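Local structure of hookworm platelet inhibitor 1 (Ancylostoma caninum, 4TPV) at residues Tyr2-Arg16 and Val43-Ser55. The protein inhibits platelet aggregation and adhesion as a secreted hookworm toxin of the CAP superfamily, possibly by binding platelet integrins. Numbering follows the deposited sequence.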
ATOM      1  N   TYR A   2     -16.485   3.839   2.470  1.00 30.23           N
ATOM      2  CA  TYR A   2     -15.932   3.677   3.817  1.00 21.26           C
ATOM      3  C   TYR A   2     -17.007   3.444   4.851  1.00 24.55           C
ATOM      4  O   TYR A   2     -16.794   3.732   6.025  1.00 23.22           O
ATOM      5  CB  TYR A   2     -15.128   4.903   4.241  1.00 23.56           C
ATOM      6  CG  TYR A   2     -14.176   5.381   3.191  1.00 20.88           C
ATOM      7  CD1 TYR A   2     -13.077   4.618   2.826  1.00 18.34           C
ATOM      8  CD2 TYR A   2     -14.371   6.600   2.558  1.00 24.27           C
ATOM      9  CE1 TYR A   2     -12.199   5.058   1.849  1.00 23.19           C
ATOM     10  CE2 TYR A   2     -13.507   7.042   1.588  1.00 23.96           C
ATOM     11  CZ  TYR A   2     -12.426   6.275   1.236  1.00 23.83           C
ATOM     12  OH  TYR A   2     -11.581   6.740   0.270  1.00 27.01           O
ATOM     13  N   SER A   3     -18.154   2.927   4.422  1.00 30.54           N
ATOM     14  CA  SER A   3     -19.295   2.798   5.316  1.00 32.95           C
ATOM     15  C   SER A   3     -19.008   1.858   6.491  1.00 30.28           C
ATOM     16  O   SER A   3     -19.599   1.992   7.561  1.00 30.03           O
ATOM     17  CB  SER A   3     -20.527   2.318   4.538  1.00 35.41           C
ATOM     18  OG  SER A   3     -20.281   1.093   3.869  1.00 36.79           O
ATOM     19  N   LEU A   4     -18.093   0.916   6.297  1.00 20.93           N
ATOM     20  CA  LEU A   4     -17.829  -0.100   7.316  1.00 22.27           C
ATOM     21  C   LEU A   4     -16.725   0.346   8.266  1.00 19.69           C
ATOM     22  O   LEU A   4     -16.327  -0.390   9.167  1.00 17.14           O
ATOM     23  CB  LEU A   4     -17.445  -1.421   6.666  1.00 22.40           C
ATOM     24  CG  LEU A   4     -18.447  -1.924   5.630  1.00 30.84           C
ATOM     25  CD1 LEU A   4     -17.965  -3.228   5.018  1.00 36.51           C
ATOM     26  CD2 LEU A   4     -19.798  -2.099   6.273  1.00 27.81           C
ATOM     27  N   CYS A   5     -16.217   1.551   8.039  1.00 16.30           N
ATOM     28  CA  CYS A   5     -15.224   2.113   8.939  1.00 19.40           C
ATOM     29  C   CYS A   5     -15.915   2.873  10.036  1.00 22.97           C
ATOM     30  O   CYS A   5     -16.991   3.449   9.838  1.00 28.20           O
ATOM     31  CB  CYS A   5     -14.255   3.048   8.221  1.00 12.97           C
ATOM     32  SG  CYS A   5     -12.937   2.262   7.243  1.00 16.88           S
ATOM     33  N   GLN A   6     -15.284   2.885  11.197  1.00 19.88           N
ATOM     34  CA  GLN A   6     -15.837   3.577  12.348  1.00 18.94           C
ATOM     35  C   GLN A   6     -15.134   4.909  12.518  1.00 20.95           C
ATOM     36  O   GLN A   6     -14.107   5.174  11.869  1.00 18.53           O
ATOM     37  CB  GLN A   6     -15.675   2.739  13.599  1.00 20.03           C
ATOM     38  CG  GLN A   6     -14.256   2.733  14.106  1.00 18.68           C
ATOM     39  CD  GLN A   6     -14.031   1.676  15.142  1.00 20.90           C
ATOM     40  OE1 GLN A   6     -13.777   0.512  14.811  1.00 25.28           O
ATOM     41  NE2 GLN A   6     -14.119   2.064  16.412  1.00 25.29           N
ATOM     42  N   GLN A   7     -15.684   5.756  13.384  1.00 23.23           N
ATOM     43  CA  GLN A   7     -15.073   7.052  13.633  1.00 20.46           C
ATOM     44  C   GLN A   7     -13.704   6.870  14.274  1.00 20.42           C
ATOM     45  O   GLN A   7     -13.572   6.175  15.270  1.00 20.04           O
ATOM     46  CB  GLN A   7     -15.959   7.919  14.530  1.00 26.81           C
ATOM     47  CG  GLN A   7     -15.665   9.404  14.376  1.00 36.98           C
ATOM     48  CD  GLN A   7     -15.793  10.177  15.672  1.00 42.71           C
ATOM     49  OE1 GLN A   7     -16.716   9.950  16.462  1.00 38.67           O
ATOM     50  NE2 GLN A   7     -14.860  11.101  15.899  1.00 39.29           N
ATOM     51  N   ARG A   8     -12.680   7.481  13.687  1.00 17.19           N
ATOM     52  CA  ARG A   8     -11.356   7.446  14.284  1.00 16.41           C
ATOM     53  C   ARG A   8     -10.934   8.842  14.694  1.00 22.22           C
ATOM     54  O   ARG A   8     -11.304   9.825  14.053  1.00 24.93           O
ATOM     55  CB  ARG A   8     -10.326   6.854  13.320  1.00 15.57           C
ATOM     56  CG  ARG A   8     -10.676   5.457  12.814  1.00 14.59           C
ATOM     57  CD  ARG A   8     -10.561   4.357  13.874  1.00 15.79           C
ATOM     58  NE  ARG A   8     -10.736   3.044  13.246  1.00 16.07           N
ATOM     59  CZ  ARG A   8     -10.691   1.883  13.893  1.00 17.22           C
ATOM     60  NH1 ARG A   8     -10.449   1.857  15.186  1.00 14.43           N
ATOM     61  NH2 ARG A   8     -10.857   0.741  13.239  1.00 16.68           N
ATOM     62  N   GLU A   9     -10.137   8.921  15.746  1.00 24.25           N
ATOM     63  CA  GLU A   9      -9.743  10.205  16.292  1.00 27.59           C
ATOM     64  C   GLU A   9      -8.842  11.001  15.357  1.00 24.83           C
ATOM     65  O   GLU A   9      -8.969  12.220  15.264  1.00 24.88           O
ATOM     66  CB  GLU A   9      -9.043  10.004  17.630  1.00 30.43           C
ATOM     67  CG  GLU A   9      -8.238  11.205  18.056  1.00 42.72           C
ATOM     68  CD  GLU A   9      -7.862  11.149  19.510  1.00 52.13           C
ATOM     69  OE1 GLU A   9      -8.216  10.149  20.171  1.00 51.83           O
ATOM     70  OE2 GLU A   9      -7.220  12.107  19.987  1.00 61.71           O
ATOM     71  N   LYS A  10      -7.934  10.315  14.664  1.00 19.69           N
ATOM     72  CA  LYS A  10      -6.912  10.991  13.859  1.00 24.16           C
ATOM     73  C   LYS A  10      -6.963  10.620  12.372  1.00 23.00           C
ATOM     74  O   LYS A  10      -6.028  10.906  11.609  1.00 21.76           O
ATOM     75  CB  LYS A  10      -5.517  10.682  14.426  1.00 25.44           C
ATOM     76  CG  LYS A  10      -5.335  11.117  15.879  1.00 27.92           C
ATOM     77  CD  LYS A  10      -3.976  10.701  16.424  1.00 32.46           C
ATOM     78  CE  LYS A  10      -2.861  11.636  15.977  1.00 30.73           C
ATOM     79  NZ  LYS A  10      -2.951  12.981  16.632  1.00 29.34           N
ATOM     80  N   LEU A  11      -8.063  10.002  11.960  1.00 16.64           N
ATOM     81  CA  LEU A  11      -8.226   9.549  10.586  1.00 14.40           C
ATOM     82  C   LEU A  11      -9.696   9.734  10.182  1.00 16.32           C
ATOM     83  O   LEU A  11     -10.590   9.360  10.949  1.00 21.89           O
ATOM     84  CB  LEU A  11      -7.799   8.075  10.467  1.00 16.81           C
ATOM     85  CG  LEU A  11      -7.866   7.456   9.074  1.00 13.69           C
ATOM     86  CD1 LEU A  11      -6.758   8.006   8.202  1.00 17.20           C
ATOM     87  CD2 LEU A  11      -7.791   5.922   9.129  1.00 16.48           C
ATOM     88  N   ASP A  12      -9.954  10.347   9.024  1.00 14.19           N
ATOM     89  CA  ASP A  12     -11.321  10.444   8.505  1.00 19.44           C
ATOM     90  C   ASP A  12     -11.407   9.980   7.052  1.00 17.40           C
ATOM     91  O   ASP A  12     -10.405   9.557   6.477  1.00 14.09           O
ATOM     92  CB  ASP A  12     -11.850  11.870   8.639  1.00 19.13           C
ATOM     93  CG  ASP A  12     -10.922  12.902   8.013  1.00 18.70           C
ATOM     94  OD1 ASP A  12     -10.089  12.545   7.148  1.00 22.24           O
ATOM     95  OD2 ASP A  12     -11.025  14.086   8.384  1.00 24.37           O
ATOM     96  N   ASP A  13     -12.601  10.045   6.459  1.00 17.33           N
ATOM     97  CA  ASP A  13     -12.779   9.545   5.088  1.00 13.89           C
ATOM     98  C   ASP A  13     -11.870  10.244   4.090  1.00 14.82           C
ATOM     99  O   ASP A  13     -11.359   9.622   3.151  1.00 14.63           O
ATOM    100  CB  ASP A  13     -14.226   9.696   4.622  1.00 19.57           C
ATOM    101  CG  ASP A  13     -15.146   8.665   5.234  1.00 24.62           C
ATOM    102  OD1 ASP A  13     -14.657   7.812   5.997  1.00 17.08           O
ATOM    103  OD2 ASP A  13     -16.361   8.703   4.944  1.00 23.74           O
ATOM    104  N   ASP A  14     -11.695  11.546   4.290  1.00 17.06           N
ATOM    105  CA  ASP A  14     -10.804  12.359   3.477  1.00 16.79           C
ATOM    106  C   ASP A  14      -9.395  11.759   3.453  1.00 13.22           C
ATOM    107  O   ASP A  14      -8.804  11.537   2.393  1.00 14.18           O
ATOM    108  CB  ASP A  14     -10.762  13.787   4.022  1.00 20.48           C
ATOM    109  CG  ASP A  14     -10.141  14.766   3.056  1.00 33.72           C
ATOM    110  OD1 ASP A  14     -10.294  14.571   1.834  1.00 36.14           O
ATOM    111  OD2 ASP A  14      -9.511  15.737   3.524  1.00 40.20           O
ATOM    112  N   MET A  15      -8.858  11.490   4.634  1.00 13.55           N
ATOM    113  CA  MET A  15      -7.518  10.924   4.718  1.00 13.06           C
ATOM    114  C   MET A  15      -7.450   9.494   4.169  1.00 11.06           C
ATOM    115  O   MET A  15      -6.433   9.100   3.614  1.00 12.19           O
ATOM    116  CB  MET A  15      -7.022  10.940   6.156  1.00 12.07           C
ATOM    117  CG  MET A  15      -6.897  12.338   6.747  1.00 14.66           C
ATOM    118  SD  MET A  15      -6.468  12.274   8.501  1.00 23.10           S
ATOM    119  CE  MET A  15      -4.986  11.267   8.375  1.00 11.40           C
ATOM    120  N   ARG A  16      -8.516   8.718   4.362  1.00 11.90           N
ATOM    121  CA  ARG A  16      -8.550   7.358   3.814  1.00 12.32           C
ATOM    122  C   ARG A  16      -8.396   7.443   2.309  1.00 13.94           C
ATOM    123  O   ARG A  16      -7.614   6.714   1.715  1.00  9.25           O
ATOM    124  CB  ARG A  16      -9.839   6.619   4.195  1.00 13.12           C
ATOM    125  CG  ARG A  16      -9.979   6.386   5.688  1.00 11.02           C
ATOM    126  CD  ARG A  16     -11.313   5.761   6.033  1.00 12.18           C
ATOM    127  NE  ARG A  16     -11.342   5.397   7.444  1.00 11.39           N
ATOM    128  CZ  ARG A  16     -12.031   6.040   8.385  1.00 14.59           C
ATOM    129  NH1 ARG A  16     -12.805   7.075   8.072  1.00 19.31           N
ATOM    130  NH2 ARG A  16     -11.960   5.625   9.648  1.00 15.02           N
ATOM    131  N   VAL A  43      -7.792  -0.907  -3.276  1.00  8.55           N
ATOM    132  CA  VAL A  43      -9.047  -0.376  -2.760  1.00  8.58           C
ATOM    133  C   VAL A  43      -8.927  -0.273  -1.246  1.00 11.72           C
ATOM    134  O   VAL A  43      -8.327  -1.143  -0.621  1.00 13.40           O
ATOM    135  CB  VAL A  43     -10.235  -1.281  -3.141  1.00 12.22           C
ATOM    136  CG1 VAL A  43     -11.510  -0.843  -2.416  1.00 19.19           C
ATOM    137  CG2 VAL A  43     -10.410  -1.297  -4.651  1.00 13.05           C
ATOM    138  N   TYR A  44      -9.474   0.777  -0.643  1.00 11.21           N
ATOM    139  CA  TYR A  44      -9.414   0.878   0.818  1.00  9.99           C
ATOM    140  C   TYR A  44     -10.232  -0.259   1.455  1.00 10.86           C
ATOM    141  O   TYR A  44     -11.265  -0.661   0.929  1.00 14.27           O
ATOM    142  CB  TYR A  44      -9.920   2.234   1.310  1.00 10.24           C
ATOM    143  CG  TYR A  44      -9.386   2.542   2.690  1.00  9.58           C
ATOM    144  CD1 TYR A  44      -8.087   3.011   2.854  1.00 14.63           C
ATOM    145  CD2 TYR A  44     -10.165   2.308   3.835  1.00 10.72           C
ATOM    146  CE1 TYR A  44      -7.573   3.267   4.095  1.00 11.74           C
ATOM    147  CE2 TYR A  44      -9.655   2.560   5.095  1.00  9.18           C
ATOM    148  CZ  TYR A  44      -8.358   3.039   5.220  1.00  8.40           C
ATOM    149  OH  TYR A  44      -7.821   3.290   6.455  1.00  9.74           O
ATOM    150  N   ASP A  45      -9.755  -0.787   2.579  1.00  9.29           N
ATOM    151  CA  ASP A  45     -10.415  -1.930   3.209  1.00  9.41           C
ATOM    152  C   ASP A  45     -10.545  -1.664   4.693  1.00  9.90           C
ATOM    153  O   ASP A  45      -9.540  -1.560   5.405  1.00 10.90           O
ATOM    154  CB  ASP A  45      -9.615  -3.215   2.957  1.00  9.93           C
ATOM    155  CG  ASP A  45     -10.321  -4.447   3.474  1.00 22.08           C
ATOM    156  OD1 ASP A  45     -10.253  -4.711   4.697  1.00 21.79           O
ATOM    157  OD2 ASP A  45     -10.942  -5.145   2.647  1.00 30.77           O
ATOM    158  N   CYS A  46     -11.779  -1.483   5.159  1.00  9.60           N
ATOM    159  CA  CYS A  46     -11.968  -1.101   6.559  1.00 12.99           C
ATOM    160  C   CYS A  46     -11.618  -2.239   7.523  1.00 12.22           C
ATOM    161  O   CYS A  46     -11.329  -1.984   8.682  1.00 12.47           O
ATOM    162  CB  CYS A  46     -13.391  -0.606   6.799  1.00 12.07           C
ATOM    163  SG  CYS A  46     -13.724   0.939   5.922  1.00 16.67           S
ATOM    164  N   THR A  47     -11.616  -3.485   7.051  1.00 10.09           N
ATOM    165  CA  THR A  47     -11.128  -4.586   7.874  1.00 10.81           C
ATOM    166  C   THR A  47      -9.606  -4.509   8.110  1.00 11.18           C
ATOM    167  O   THR A  47      -9.129  -4.716   9.239  1.00 10.28           O
ATOM    168  CB  THR A  47     -11.503  -5.927   7.242  1.00 18.06           C
ATOM    169  OG1 THR A  47     -12.934  -6.066   7.311  1.00 19.91           O
ATOM    170  CG2 THR A  47     -10.865  -7.068   8.003  1.00 24.23           C
ATOM    171  N   LEU A  48      -8.844  -4.203   7.063  1.00 10.74           N
ATOM    172  CA  LEU A  48      -7.418  -3.959   7.222  1.00  9.89           C
ATOM    173  C   LEU A  48      -7.151  -2.726   8.076  1.00 12.00           C
ATOM    174  O   LEU A  48      -6.164  -2.687   8.807  1.00 13.13           O
ATOM    175  CB  LEU A  48      -6.745  -3.796   5.863  1.00 10.42           C
ATOM    176  CG  LEU A  48      -6.704  -5.090   5.082  1.00  9.38           C
ATOM    177  CD1 LEU A  48      -5.900  -4.873   3.803  1.00  9.95           C
ATOM    178  CD2 LEU A  48      -6.082  -6.210   5.921  1.00 16.56           C
ATOM    179  N   GLU A  49      -8.028  -1.724   7.996  1.00 11.49           N
ATOM    180  CA  GLU A  49      -7.867  -0.567   8.876  1.00 10.71           C
ATOM    181  C   GLU A  49      -7.949  -0.990  10.339  1.00 10.55           C
ATOM    182  O   GLU A  49      -7.143  -0.548  11.166  1.00 11.19           O
ATOM    183  CB  GLU A  49      -8.908   0.525   8.599  1.00 10.83           C
ATOM    184  CG  GLU A  49      -8.882   1.645   9.660  1.00  9.27           C
ATOM    185  CD  GLU A  49      -9.807   2.813   9.335  1.00  9.93           C
ATOM    186  OE1 GLU A  49     -10.635   3.167  10.213  1.00 12.45           O
ATOM    187  OE2 GLU A  49      -9.693   3.380   8.233  1.00 12.33           O
ATOM    188  N   GLU A  50      -8.917  -1.839  10.678  1.00  9.81           N
ATOM    189  CA  GLU A  50      -9.017  -2.298  12.059  1.00  9.77           C
ATOM    190  C   GLU A  50      -7.766  -3.105  12.456  1.00 11.90           C
ATOM    191  O   GLU A  50      -7.254  -2.948  13.563  1.00 11.41           O
ATOM    192  CB  GLU A  50     -10.280  -3.123  12.275  1.00 10.48           C
ATOM    193  CG  GLU A  50     -10.269  -3.914  13.586  1.00 11.00           C
ATOM    194  CD  GLU A  50     -10.449  -3.074  14.849  1.00 14.68           C
ATOM    195  OE1 GLU A  50     -10.568  -1.833  14.764  1.00 15.28           O
ATOM    196  OE2 GLU A  50     -10.459  -3.683  15.940  1.00 15.93           O
ATOM    197  N   LYS A  51      -7.255  -3.924  11.536  1.00 11.00           N
ATOM    198  CA  LYS A  51      -6.020  -4.665  11.788  1.00 10.86           C
ATOM    199  C   LYS A  51      -4.868  -3.688  12.032  1.00 10.17           C
ATOM    200  O   LYS A  51      -4.028  -3.879  12.933  1.00 11.72           O
ATOM    201  CB  LYS A  51      -5.706  -5.592  10.606  1.00 14.94           C
ATOM    202  CG  LYS A  51      -4.552  -6.565  10.826  1.00 17.71           C
ATOM    203  CD  LYS A  51      -4.333  -7.399   9.568  1.00 20.02           C
ATOM    204  CE  LYS A  51      -3.154  -8.354   9.740  1.00 26.98           C
ATOM    205  NZ  LYS A  51      -2.730  -8.953   8.440  1.00 32.49           N
ATOM    206  N   ALA A  52      -4.853  -2.627  11.242  1.00 10.72           N
ATOM    207  CA  ALA A  52      -3.813  -1.614  11.388  1.00  8.62           C
ATOM    208  C   ALA A  52      -3.896  -0.903  12.736  1.00  8.97           C
ATOM    209  O   ALA A  52      -2.857  -0.634  13.355  1.00 10.38           O
ATOM    210  CB  ALA A  52      -3.893  -0.601  10.231  1.00  8.95           C
ATOM    211  N   TYR A  53      -5.116  -0.603  13.209  1.00  9.29           N
ATOM    212  CA  TYR A  53      -5.266   0.039  14.519  1.00 10.48           C
ATOM    213  C   TYR A  53      -4.839  -0.900  15.644  1.00 12.38           C
ATOM    214  O   TYR A  53      -4.125  -0.494  16.558  1.00 12.57           O
ATOM    215  CB  TYR A  53      -6.711   0.552  14.744  1.00 10.07           C
ATOM    216  CG  TYR A  53      -6.829   1.982  14.310  1.00 10.02           C
ATOM    217  CD1 TYR A  53      -6.386   3.013  15.134  1.00 11.71           C
ATOM    218  CD2 TYR A  53      -7.280   2.304  13.045  1.00  9.92           C
ATOM    219  CE1 TYR A  53      -6.425   4.334  14.723  1.00 10.22           C
ATOM    220  CE2 TYR A  53      -7.314   3.627  12.612  1.00 10.35           C
ATOM    221  CZ  TYR A  53      -6.891   4.642  13.464  1.00  9.94           C
ATOM    222  OH  TYR A  53      -6.922   5.952  13.059  1.00 11.98           O
ATOM    223  N   LYS A  54      -5.263  -2.151  15.578  1.00 12.51           N
ATOM    224  CA  LYS A  54      -4.937  -3.088  16.631  1.00 13.19           C
ATOM    225  C   LYS A  54      -3.422  -3.244  16.740  1.00 13.43           C
ATOM    226  O   LYS A  54      -2.882  -3.397  17.841  1.00 15.04           O
ATOM    227  CB  LYS A  54      -5.625  -4.433  16.378  1.00 15.68           C
ATOM    228  CG  LYS A  54      -7.128  -4.420  16.730  1.00 15.02           C
ATOM    229  CD  LYS A  54      -7.352  -4.266  18.235  1.00 15.57           C
ATOM    230  CE  LYS A  54      -8.844  -4.294  18.642  1.00 19.03           C
ATOM    231  NZ  LYS A  54      -9.609  -3.044  18.349  1.00 16.55           N
ATOM    232  N   SER A  55      -2.738  -3.162  15.601  1.00 10.13           N
ATOM    233  CA  SER A  55      -1.281  -3.286  15.580  1.00  9.49           C
ATOM    234  C   SER A  55      -0.604  -1.977  15.986  1.00  9.57           C
ATOM    235  O   SER A  55       0.357  -1.972  16.768  1.00 11.85           O
ATOM    236  CB  SER A  55      -0.789  -3.707  14.196  1.00 16.97           C
ATOM    237  OG  SER A  55       0.625  -3.770  14.200  1.00 21.19           O
TER
HETATM  238  O   HOH W   1     -11.175  -0.487  16.914  1.00 17.61           O
HETATM  239  O   HOH W   2     -12.673   1.865  11.126  1.00 25.23           O
HETATM  240  O   HOH W   3     -12.498  -0.589  10.949  1.00 26.27           O
HETATM  241  O   HOH W   4      -7.094   7.652  15.096  1.00 21.03           O
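Glu49 and Arg16 meet side-on, nearly coplanar: Arg16 NE donates to Glu49 OE2 (2.7 Å) and Arg16 NH2 to Glu49 OE1 (2.8 Å), each on a syn lone pair. Glutamate suits the site because its extended chain, with CG anti to the backbone N (chi1 171°), carries the carboxylate from helix 46-56 to the start of helix 13-34. Each Glu49 oxygen takes a second donor: Tyr44 OH donates to the anti lone pair of Glu49 OE2 (2.6 Å), and Arg8 NE meets Glu49 OE1 from the anti side (3.0 Å), somewhat out of the carboxylate plane. Arginine suits position 8 as a flat cation: bent at chi2 (-71°), it stacks on Tyr53, planes 11° apart, while bonding at its edge. Arg8 NH2 makes a nearly straight bond to Glu50 OE1 (3.0 Å); Lys54 pairs with Glu50 OE2. Tyr44 offers a ring face besides its hydroxyl, which also bonds Cys122 N: Arg16 CB makes a CH-pi contact over the ring centre, and on the same side the edge of Tyr2 forms an offset edge-to-face pair. Buried between two arginines, Glu49 probably stays ionised; charge pairing and the Cys5–Cys46 disulfide together join the N-terminal loop and the start of helix 13-34 to strand 43-44 and helix 46-56.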